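Local coordinates for bartonella effector protein (Bep) substrate of VirB T4SS (Bartonella sp. 1-1C, PDB 4PY3) that carries an N-terminal Fic domain of the AMP-transferring family, whose own activity remains uncertain, in an effector exported by the VirB type IV secretion system, at residues A[189-194]-A[204-209]; A[106-111]-A[150-155]; A[35-40]-A[68-73]. All blocks are in the same frame, centred on the assembly; numbering follows the deposited sequence.

Following the chain from the N terminus, interaction 3 comes first: helix 30-48 is joined to the far end of helix 59-70 and the turn after it, closing a loop of 27 residues. Interaction 2 then ties the loop ahead of helix 113-126 to the C-terminal end of helix 135-152, across 38 largely helical residues. Interaction 1 closes last and shortest, pairing helices 185-197 and 205-214 over nine residues. The three loops follow in series, none nesting or crossing. Interactions 1 and 2 touch where Cys192 CB lies 3.6 Å from Asn150 ND2, whereas interaction 3 sits on the opposite side of the chain's centre from interaction 1.

Interaction 1 (A[189-194]-A[204-209]); sequences MRACID and YKEMKS
This is a helix-helix packing contact between two consecutive, roughly antiparallel helices near the C-terminal end of the modelled chain, linked by a short connection. The axes of the short segments come within 8.2 Å and their directions differ by 147°. Ala191 is the point of closest backbone approach, its small CB aimed at the partner helix. Met207, the next residue after Glu206, reaches it with its end: CG leaves anti to the backbone N, then the chain bends at chi2 and chi3 (63° and 67°), curling the methyl CE to 3.6 Å from Ala191 CB. That methyl also lies 4.0 Å from Cys192 SG, serving both apolar contacts. The rest is polar. Arg190 bends at chi3 and offers the edge of its guanidinium to Glu206, but NE and OE2 are 3.7 Å apart, a long salt bridge with the two planes steeply tilted. Asp194 OD2 sits 3.7 Å from Glu206 CB and 5.0 Å from Glu206 OE2, a like-charge pair whose repulsion Arg190 could offset only weakly. Helix 135-152 packs against the Met207 and Cys192 side of the pair: Ala143, Phe146 and Val147 receive Met207, while Asn150 packs on Cys192.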
loop_
_atom_site.group_PDB
_atom_site.type_symbol
_atom_site.label_atom_id
_atom_site.label_comp_id
_atom_site.label_asym_id
_atom_site.label_seq_id
_atom_site.Cartn_x
_atom_site.Cartn_y
_atom_site.Cartn_z
ATOM N N MET A 189 10.398 -3.344 6.402
ATOM C CA MET A 189 9.796 -2.697 7.561
ATOM C C MET A 189 10.753 -1.664 8.171
ATOM O O MET A 189 10.356 -0.535 8.450
ATOM C CB MET A 189 9.409 -3.748 8.608
ATOM C CG MET A 189 8.423 -3.252 9.682
ATOM S SD MET A 189 7.905 -4.567 10.839
ATOM C CE MET A 189 9.428 -5.109 11.629
ATOM N N ARG A 190 12.010 -2.058 8.362
ATOM C CA ARG A 190 13.031 -1.161 8.907
ATOM C C ARG A 190 13.116 0.140 8.097
ATOM O O ARG A 190 13.194 1.229 8.664
ATOM C CB ARG A 190 14.415 -1.837 8.905
ATOM C CG ARG A 190 15.445 -1.034 9.696
ATOM C CD ARG A 190 16.744 -1.783 10.011
ATOM N NE ARG A 190 17.233 -2.577 8.880
ATOM C CZ ARG A 190 17.070 -3.896 8.729
ATOM N NH1 ARG A 190 16.418 -4.630 9.631
ATOM N NH2 ARG A 190 17.570 -4.493 7.657
ATOM N N ALA A 191 13.076 0.015 6.775
ATOM C CA ALA A 191 13.120 1.178 5.898
ATOM C C ALA A 191 11.883 2.049 6.060
ATOM O O ALA A 191 11.977 3.276 6.092
ATOM C CB ALA A 191 13.280 0.734 4.452
ATOM N N CYS A 192 10.708 1.420 6.164
ATOM C CA CYS A 192 9.475 2.176 6.379
ATOM C C CYS A 192 9.551 2.948 7.690
ATOM O O CYS A 192 9.153 4.117 7.754
ATOM C CB CYS A 192 8.253 1.250 6.347
ATOM S SG CYS A 192 7.914 0.593 4.691
ATOM N N ILE A 193 10.044 2.288 8.737
ATOM C CA ILE A 193 10.113 2.899 10.067
ATOM C C ILE A 193 11.069 4.087 10.052
ATOM O O ILE A 193 10.712 5.174 10.522
ATOM C CB ILE A 193 10.493 1.866 11.150
ATOM C CG1 ILE A 193 9.322 0.814 11.252
ATOM C CG2 ILE A 193 10.823 2.586 12.460
ATOM C CD1 ILE A 193 9.294 -0.184 12.405
ATOM N N ASP A 194 12.256 3.895 9.474
ATOM C CA ASP A 194 13.209 4.991 9.301
ATOM C C ASP A 194 12.565 6.159 8.580
ATOM O O ASP A 194 12.700 7.313 8.994
ATOM C CB ASP A 194 14.454 4.535 8.531
ATOM C CG ASP A 194 15.437 3.770 9.395
ATOM O OD1 ASP A 194 15.175 3.579 10.600
ATOM O OD2 ASP A 194 16.485 3.362 8.881
ATOM N N TYR A 204 15.000 8.880 4.177
ATOM C CA TYR A 204 14.905 8.200 2.886
ATOM C C TYR A 204 16.066 7.216 2.639
ATOM O O TYR A 204 15.978 6.389 1.731
ATOM C CB TYR A 204 14.852 9.234 1.724
ATOM N N LYS A 205 17.124 7.278 3.454
ATOM C CA LYS A 205 18.383 6.589 3.146
ATOM C C LYS A 205 18.212 5.074 3.036
ATOM O O LYS A 205 18.500 4.482 1.990
ATOM C CB LYS A 205 19.515 7.006 4.113
ATOM C CG LYS A 205 19.940 8.441 3.910
ATOM C CD LYS A 205 20.718 8.674 2.627
ATOM C CE LYS A 205 20.719 10.139 2.215
ATOM N NZ LYS A 205 19.580 10.422 1.301
ATOM N N GLU A 206 17.678 4.449 4.082
ATOM C CA GLU A 206 17.457 3.004 4.031
ATOM C C GLU A 206 16.502 2.569 2.932
ATOM O O GLU A 206 16.627 1.467 2.439
ATOM C CB GLU A 206 17.014 2.430 5.345
ATOM C CG GLU A 206 17.440 0.997 5.648
ATOM C CD GLU A 206 18.913 0.704 5.910
ATOM O OE1 GLU A 206 19.820 1.332 5.313
ATOM O OE2 GLU A 206 19.153 -0.230 6.721
ATOM N N MET A 207 15.547 3.420 2.577
ATOM C CA MET A 207 14.611 3.101 1.503
ATOM C C MET A 207 15.331 3.150 0.164
ATOM O O MET A 207 15.116 2.298 -0.696
ATOM C CB MET A 207 13.410 4.067 1.515
ATOM C CG MET A 207 12.258 3.651 0.608
ATOM S SD MET A 207 11.498 2.090 1.092
ATOM C CE MET A 207 10.757 2.557 2.661
ATOM N N LYS A 208 16.165 4.168 -0.012
ATOM C CA LYS A 208 17.038 4.259 -1.196
ATOM C C LYS A 208 17.915 3.037 -1.330
ATOM O O LYS A 208 17.997 2.440 -2.394
ATOM C CB LYS A 208 17.921 5.488 -1.135
ATOM N N SER A 209 18.565 2.671 -0.234
ATOM C CA SER A 209 19.411 1.478 -0.187
ATOM C C SER A 209 18.640 0.212 -0.575
ATOM O O SER A 209 19.123 -0.591 -1.371
ATOM C CB SER A 209 20.028 1.330 1.208
ATOM O OG SER A 209 20.554 0.033 1.407
#

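Interaction 2 (A[106-111]-A[150-155]); sequences FYVQGN and NSIAPF
Tyr107 and Val108, in the loop leading to helix 113-126, grip the C-terminal end of helix 135-152. The tight part centres on the Tyr107 ring. Ala153 CB lies over one face, 3.7 Å from the ring centroid and 20° off its normal, a CH-pi contact; Ala153 has left the helix with positive phi. Ser151 O lies at the ring edge, 3.5 Å from Tyr107 CD1. That oxygen accepts the one hydrogen bond between the segments, from Val108 N at 3.0 Å, with an N-H...O angle of 159° and the donor nearly along the C=O axis. Tyr107 CG is anti to its carbonyl carbon, which lays the ring along the helix end. Packing loosens at the tip of Val108: CG2 still lies 3.5 Å from Ser151 O, but meets Ile152 CG1 only at 4.3 Å. On the solvent side, the exposed Phe106 ring leads off and Gln109, also exposed, points away. Ala153 opens a sequence that aligns with the Fic motif, with alanine where the canonical motif has its catalytic histidine. Arg81 binds the carbonyl oxygens of Val108, Ile152 and Ala153, so a cation would probably balance the negative end of the helix dipole while fastening loop and motif together.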
loop_
_atom_site.group_PDB
_atom_site.type_symbol
_atom_site.label_atom_id
_atom_site.label_comp_id
_atom_site.label_asym_id
_atom_site.label_seq_id
_atom_site.Cartn_x
_atom_site.Cartn_y
_atom_site.Cartn_z
ATOM N N PHE A 106 1.234 8.083 14.644
ATOM C CA PHE A 106 0.047 7.805 13.857
ATOM C C PHE A 106 0.323 7.965 12.369
ATOM O O PHE A 106 1.104 8.821 11.966
ATOM C CB PHE A 106 -1.058 8.769 14.253
ATOM C CG PHE A 106 -1.662 8.489 15.594
ATOM C CD1 PHE A 106 -2.719 7.616 15.712
ATOM C CD2 PHE A 106 -1.186 9.124 16.737
ATOM C CE1 PHE A 106 -3.291 7.363 16.954
ATOM C CE2 PHE A 106 -1.753 8.875 17.983
ATOM C CZ PHE A 106 -2.809 7.992 18.091
ATOM N N TYR A 107 -0.317 7.123 11.560
ATOM C CA TYR A 107 -0.388 7.363 10.132
ATOM C C TYR A 107 -1.226 8.613 9.928
ATOM O O TYR A 107 -1.805 9.136 10.871
ATOM C CB TYR A 107 -1.037 6.195 9.400
ATOM C CG TYR A 107 -0.219 4.933 9.398
ATOM C CD1 TYR A 107 0.945 4.832 8.636
ATOM C CD2 TYR A 107 -0.621 3.822 10.146
ATOM C CE1 TYR A 107 1.696 3.670 8.627
ATOM C CE2 TYR A 107 0.120 2.656 10.138
ATOM C CZ TYR A 107 1.271 2.585 9.382
ATOM O OH TYR A 107 2.010 1.436 9.385
ATOM N N VAL A 108 -1.295 9.087 8.697
ATOM C CA VAL A 108 -2.083 10.273 8.381
ATOM C C VAL A 108 -3.517 10.133 8.898
ATOM O O VAL A 108 -4.160 9.093 8.718
ATOM C CB VAL A 108 -2.083 10.537 6.860
ATOM C CG1 VAL A 108 -3.178 11.508 6.462
ATOM C CG2 VAL A 108 -0.717 11.065 6.413
ATOM N N GLN A 109 -3.997 11.169 9.581
ATOM C CA GLN A 109 -5.371 11.199 10.080
ATOM C C GLN A 109 -6.352 11.080 8.927
ATOM O O GLN A 109 -6.095 11.595 7.833
ATOM C CB GLN A 109 -5.657 12.503 10.834
ATOM C CG GLN A 109 -4.823 12.759 12.099
ATOM C CD GLN A 109 -5.559 13.718 13.033
ATOM O OE1 GLN A 109 -6.201 14.673 12.579
ATOM N NE2 GLN A 109 -5.501 13.452 14.334
ATOM N N GLY A 110 -7.479 10.419 9.189
ATOM C CA GLY A 110 -8.495 10.160 8.173
ATOM C C GLY A 110 -8.924 11.389 7.395
ATOM O O GLY A 110 -9.054 11.333 6.171
ATOM N N ASN A 111 -9.099 12.504 8.097
ATOM C CA ASN A 111 -9.530 13.750 7.471
ATOM C C ASN A 111 -8.527 14.360 6.483
ATOM O O ASN A 111 -8.900 15.209 5.676
ATOM C CB ASN A 111 -9.883 14.779 8.545
ATOM N N ASN A 150 3.558 5.382 2.168
ATOM C CA ASN A 150 3.533 4.500 3.319
ATOM C C ASN A 150 2.984 5.189 4.567
ATOM O O ASN A 150 2.218 4.590 5.329
ATOM C CB ASN A 150 4.914 3.948 3.627
ATOM C CG ASN A 150 4.875 2.953 4.768
ATOM O OD1 ASN A 150 4.355 1.847 4.624
ATOM N ND2 ASN A 150 5.378 3.355 5.922
ATOM N N SER A 151 3.343 6.458 4.750
ATOM C CA SER A 151 2.888 7.220 5.919
ATOM C C SER A 151 1.399 7.599 5.854
ATOM O O SER A 151 0.775 7.899 6.883
ATOM C CB SER A 151 3.718 8.491 6.074
ATOM O OG SER A 151 3.381 9.414 5.059
ATOM N N ILE A 152 0.826 7.563 4.657
ATOM C CA ILE A 152 -0.602 7.816 4.473
ATOM C C ILE A 152 -1.449 6.617 4.931
ATOM O O ILE A 152 -2.459 6.784 5.609
ATOM C CB ILE A 152 -0.938 8.125 3.007
ATOM C CG1 ILE A 152 -0.125 9.344 2.535
ATOM C CG2 ILE A 152 -2.439 8.374 2.842
ATOM C CD1 ILE A 152 -0.309 9.705 1.077
ATOM N N ALA A 153 -1.037 5.423 4.510
ATOM C CA ALA A 153 -1.736 4.184 4.823
ATOM C C ALA A 153 -3.235 4.356 4.606
ATOM O O ALA A 153 -4.036 4.196 5.540
ATOM C CB ALA A 153 -1.440 3.762 6.245
ATOM N N PRO A 154 -3.626 4.661 3.356
ATOM C CA PRO A 154 -5.001 5.027 3.055
ATOM C C PRO A 154 -6.066 3.944 3.309
ATOM O O PRO A 154 -7.254 4.293 3.457
ATOM C CB PRO A 154 -4.937 5.363 1.576
ATOM C CG PRO A 154 -3.892 4.447 1.052
ATOM C CD PRO A 154 -2.857 4.398 2.133
ATOM N N PHE A 155 -5.682 2.672 3.341
ATOM C CA PHE A 155 -6.663 1.589 3.563
ATOM C C PHE A 155 -6.672 1.081 5.002
ATOM O O PHE A 155 -5.688 1.206 5.720
ATOM C CB PHE A 155 -6.415 0.424 2.611
ATOM C CG PHE A 155 -6.350 0.835 1.171
ATOM C CD1 PHE A 155 -7.507 1.066 0.456
ATOM C CD2 PHE A 155 -5.130 1.008 0.543
ATOM C CE1 PHE A 155 -7.457 1.458 -0.866
ATOM C CE2 PHE A 155 -5.071 1.406 -0.776
ATOM C CZ PHE A 155 -6.234 1.639 -1.482
#

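Interaction 3 (A[35-40]-A[68-73]); sequences HVCEHY and RLFEST
A cysteine sulfur-aromatic contact and a covered tyrosine ring make up this junction, where helix 30-48 packs against the last residues of helix 59-70 and the turn that follows, near the N terminus of the modelled chain. Cys37 provides the sulfur. Its SG stands anti to the backbone N (chi1 -152°) and meets the rim of the Phe70 ring, 3.5 Å from CE1. Measured to the ring centroid, SG is 4.7 Å away and 85° off the normal, so it approaches edge-on, almost in the ring plane. Leu69 CB covers part of one face of the Phe70 ring. The methyl CG2 of Thr73 comes to 4.2 Å from Cys37 SG, a looser second neighbour of the sulfur.

One helical turn on, Tyr40 projects toward the turn. Ser72 CB sits over one face of its ring, 4.2 Å from the centroid and 21° off the normal, a CH-pi contact placed toward the rim; on the opposite face His39 ND1 lies above the ring centre. The turn itself is braced from within: Thr73 N donates to Phe70 O at 3.0 Å, and Arg68 NH1 bonds Glu71 OE2 at 2.8 Å as a salt bridge. Glu71 OE2 accepts with its syn lone pair and lies close to the Arg68 guanidinium plane. Tyr64 OH holds Arg68 NE.

His25 links both parts, its ring meeting that of Tyr40 while NE2 hydrogen-bonds Thr73 OG1. On the inner side, Leu69 and Phe70 lean on Thr162 of helix 159-173, Phe70 also on Pro161, and the Phe70 ring meets His66 one turn earlier; the C-terminal end of helix 59-70 is thus held between helix 30-48 and helix 159-173.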
loop_
_atom_site.group_PDB
_atom_site.type_symbol
_atom_site.label_atom_id
_atom_site.label_comp_id
_atom_site.label_asym_id
_atom_site.label_seq_id
_atom_site.Cartn_x
_atom_site.Cartn_y
_atom_site.Cartn_z
ATOM N N HIS A 35 -4.011 -16.459 5.476
ATOM C CA HIS A 35 -3.673 -17.468 4.460
ATOM C C HIS A 35 -4.592 -17.365 3.236
ATOM O O HIS A 35 -4.131 -17.325 2.102
ATOM C CB HIS A 35 -3.880 -18.896 5.062
ATOM C CG HIS A 35 -3.049 -19.991 4.453
ATOM N ND1 HIS A 35 -3.231 -20.458 3.165
ATOM C CD2 HIS A 35 -2.099 -20.783 5.006
ATOM C CE1 HIS A 35 -2.386 -21.451 2.935
ATOM N NE2 HIS A 35 -1.691 -21.670 4.038
ATOM N N VAL A 36 -5.901 -17.384 3.483
ATOM C CA VAL A 36 -6.905 -17.339 2.416
ATOM C C VAL A 36 -6.744 -16.043 1.631
ATOM O O VAL A 36 -6.895 -15.999 0.416
ATOM C CB VAL A 36 -8.329 -17.430 2.997
ATOM C CG1 VAL A 36 -9.384 -17.103 1.949
ATOM C CG2 VAL A 36 -8.578 -18.825 3.562
ATOM N N CYS A 37 -6.412 -14.994 2.361
ATOM C CA CYS A 37 -6.187 -13.681 1.804
ATOM C C CYS A 37 -5.001 -13.682 0.835
ATOM O O CYS A 37 -5.133 -13.194 -0.289
ATOM C CB CYS A 37 -5.943 -12.713 2.957
ATOM S SG CYS A 37 -6.416 -11.024 2.625
ATOM N N GLU A 38 -3.862 -14.234 1.267
ATOM C CA GLU A 38 -2.672 -14.370 0.398
ATOM C C GLU A 38 -3.024 -15.178 -0.850
ATOM O O GLU A 38 -2.573 -14.852 -1.952
ATOM C CB GLU A 38 -1.405 -14.969 1.127
ATOM C CG GLU A 38 -0.447 -13.870 1.557
ATOM C CD GLU A 38 0.693 -14.352 2.437
ATOM O OE1 GLU A 38 0.750 -15.564 2.749
ATOM O OE2 GLU A 38 1.539 -13.506 2.816
ATOM N N HIS A 39 -3.855 -16.207 -0.684
ATOM C CA HIS A 39 -4.264 -17.049 -1.805
ATOM C C HIS A 39 -4.970 -16.260 -2.911
ATOM O O HIS A 39 -4.550 -16.298 -4.066
ATOM C CB HIS A 39 -5.172 -18.185 -1.334
ATOM C CG HIS A 39 -5.624 -19.082 -2.439
ATOM N ND1 HIS A 39 -6.882 -19.020 -3.003
ATOM C CD2 HIS A 39 -4.959 -20.053 -3.103
ATOM C CE1 HIS A 39 -6.973 -19.929 -3.960
ATOM N NE2 HIS A 39 -5.818 -20.564 -4.042
ATOM N N TYR A 40 -6.023 -15.531 -2.552
ATOM C CA TYR A 40 -6.796 -14.763 -3.535
ATOM C C TYR A 40 -6.001 -13.610 -4.144
ATOM O O TYR A 40 -6.136 -13.323 -5.324
ATOM C CB TYR A 40 -8.120 -14.268 -2.934
ATOM C CG TYR A 40 -9.101 -15.402 -2.783
ATOM C CD1 TYR A 40 -9.641 -16.021 -3.905
ATOM C CD2 TYR A 40 -9.469 -15.877 -1.533
ATOM C CE1 TYR A 40 -10.530 -17.072 -3.792
ATOM C CE2 TYR A 40 -10.362 -16.927 -1.411
ATOM C CZ TYR A 40 -10.888 -17.517 -2.545
ATOM O OH TYR A 40 -11.770 -18.561 -2.435
ATOM N N ARG A 68 -8.779 -5.210 -6.532
ATOM C CA ARG A 68 -8.528 -6.509 -7.137
ATOM C C ARG A 68 -7.914 -7.498 -6.161
ATOM O O ARG A 68 -8.241 -8.678 -6.185
ATOM C CB ARG A 68 -7.635 -6.371 -8.365
ATOM C CG ARG A 68 -8.350 -5.796 -9.581
ATOM C CD ARG A 68 -9.400 -6.773 -10.077
ATOM N NE ARG A 68 -10.037 -6.335 -11.308
ATOM C CZ ARG A 68 -11.259 -6.688 -11.698
ATOM N NH1 ARG A 68 -12.024 -7.483 -10.945
ATOM N NH2 ARG A 68 -11.738 -6.229 -12.849
ATOM N N LEU A 69 -7.023 -7.021 -5.310
ATOM C CA LEU A 69 -6.326 -7.900 -4.384
ATOM C C LEU A 69 -7.244 -8.441 -3.307
ATOM O O LEU A 69 -7.047 -9.562 -2.859
ATOM C CB LEU A 69 -5.154 -7.182 -3.717
ATOM C CG LEU A 69 -3.932 -6.832 -4.583
ATOM C CD1 LEU A 69 -2.860 -6.224 -3.694
ATOM C CD2 LEU A 69 -3.385 -8.046 -5.305
ATOM N N PHE A 70 -8.247 -7.655 -2.908
ATOM C CA PHE A 70 -9.047 -7.975 -1.732
ATOM C C PHE A 70 -10.566 -8.100 -1.926
ATOM O O PHE A 70 -11.262 -8.381 -0.969
ATOM C CB PHE A 70 -8.755 -6.950 -0.643
ATOM C CG PHE A 70 -7.327 -6.961 -0.197
ATOM C CD1 PHE A 70 -6.829 -8.037 0.517
ATOM C CD2 PHE A 70 -6.485 -5.905 -0.486
ATOM C CE1 PHE A 70 -5.497 -8.065 0.915
ATOM C CE2 PHE A 70 -5.163 -5.923 -0.094
ATOM C CZ PHE A 70 -4.661 -7.005 0.608
ATOM N N GLU A 71 -11.069 -7.964 -3.148
ATOM C CA GLU A 71 -12.519 -8.003 -3.388
ATOM C C GLU A 71 -13.183 -9.342 -3.083
ATOM O O GLU A 71 -14.406 -9.395 -2.899
ATOM C CB GLU A 71 -12.874 -7.559 -4.812
ATOM C CG GLU A 71 -12.338 -8.437 -5.936
ATOM C CD GLU A 71 -12.365 -7.772 -7.307
ATOM O OE1 GLU A 71 -12.704 -6.557 -7.416
ATOM O OE2 GLU A 71 -12.042 -8.480 -8.293
ATOM N N SER A 72 -12.404 -10.426 -3.046
ATOM C CA SER A 72 -12.951 -11.741 -2.695
ATOM C C SER A 72 -13.044 -11.943 -1.181
ATOM O O SER A 72 -13.727 -12.863 -0.723
ATOM C CB SER A 72 -12.121 -12.864 -3.305
ATOM O OG SER A 72 -12.303 -12.931 -4.703
ATOM N N THR A 73 -12.377 -11.067 -0.429
ATOM C CA THR A 73 -12.231 -11.187 1.007
ATOM C C THR A 73 -12.887 -10.047 1.791
ATOM O O THR A 73 -13.568 -10.297 2.775
ATOM C CB THR A 73 -10.747 -11.245 1.374
ATOM O OG1 THR A 73 -10.173 -12.413 0.784
ATOM C CG2 THR A 73 -10.550 -11.305 2.878
#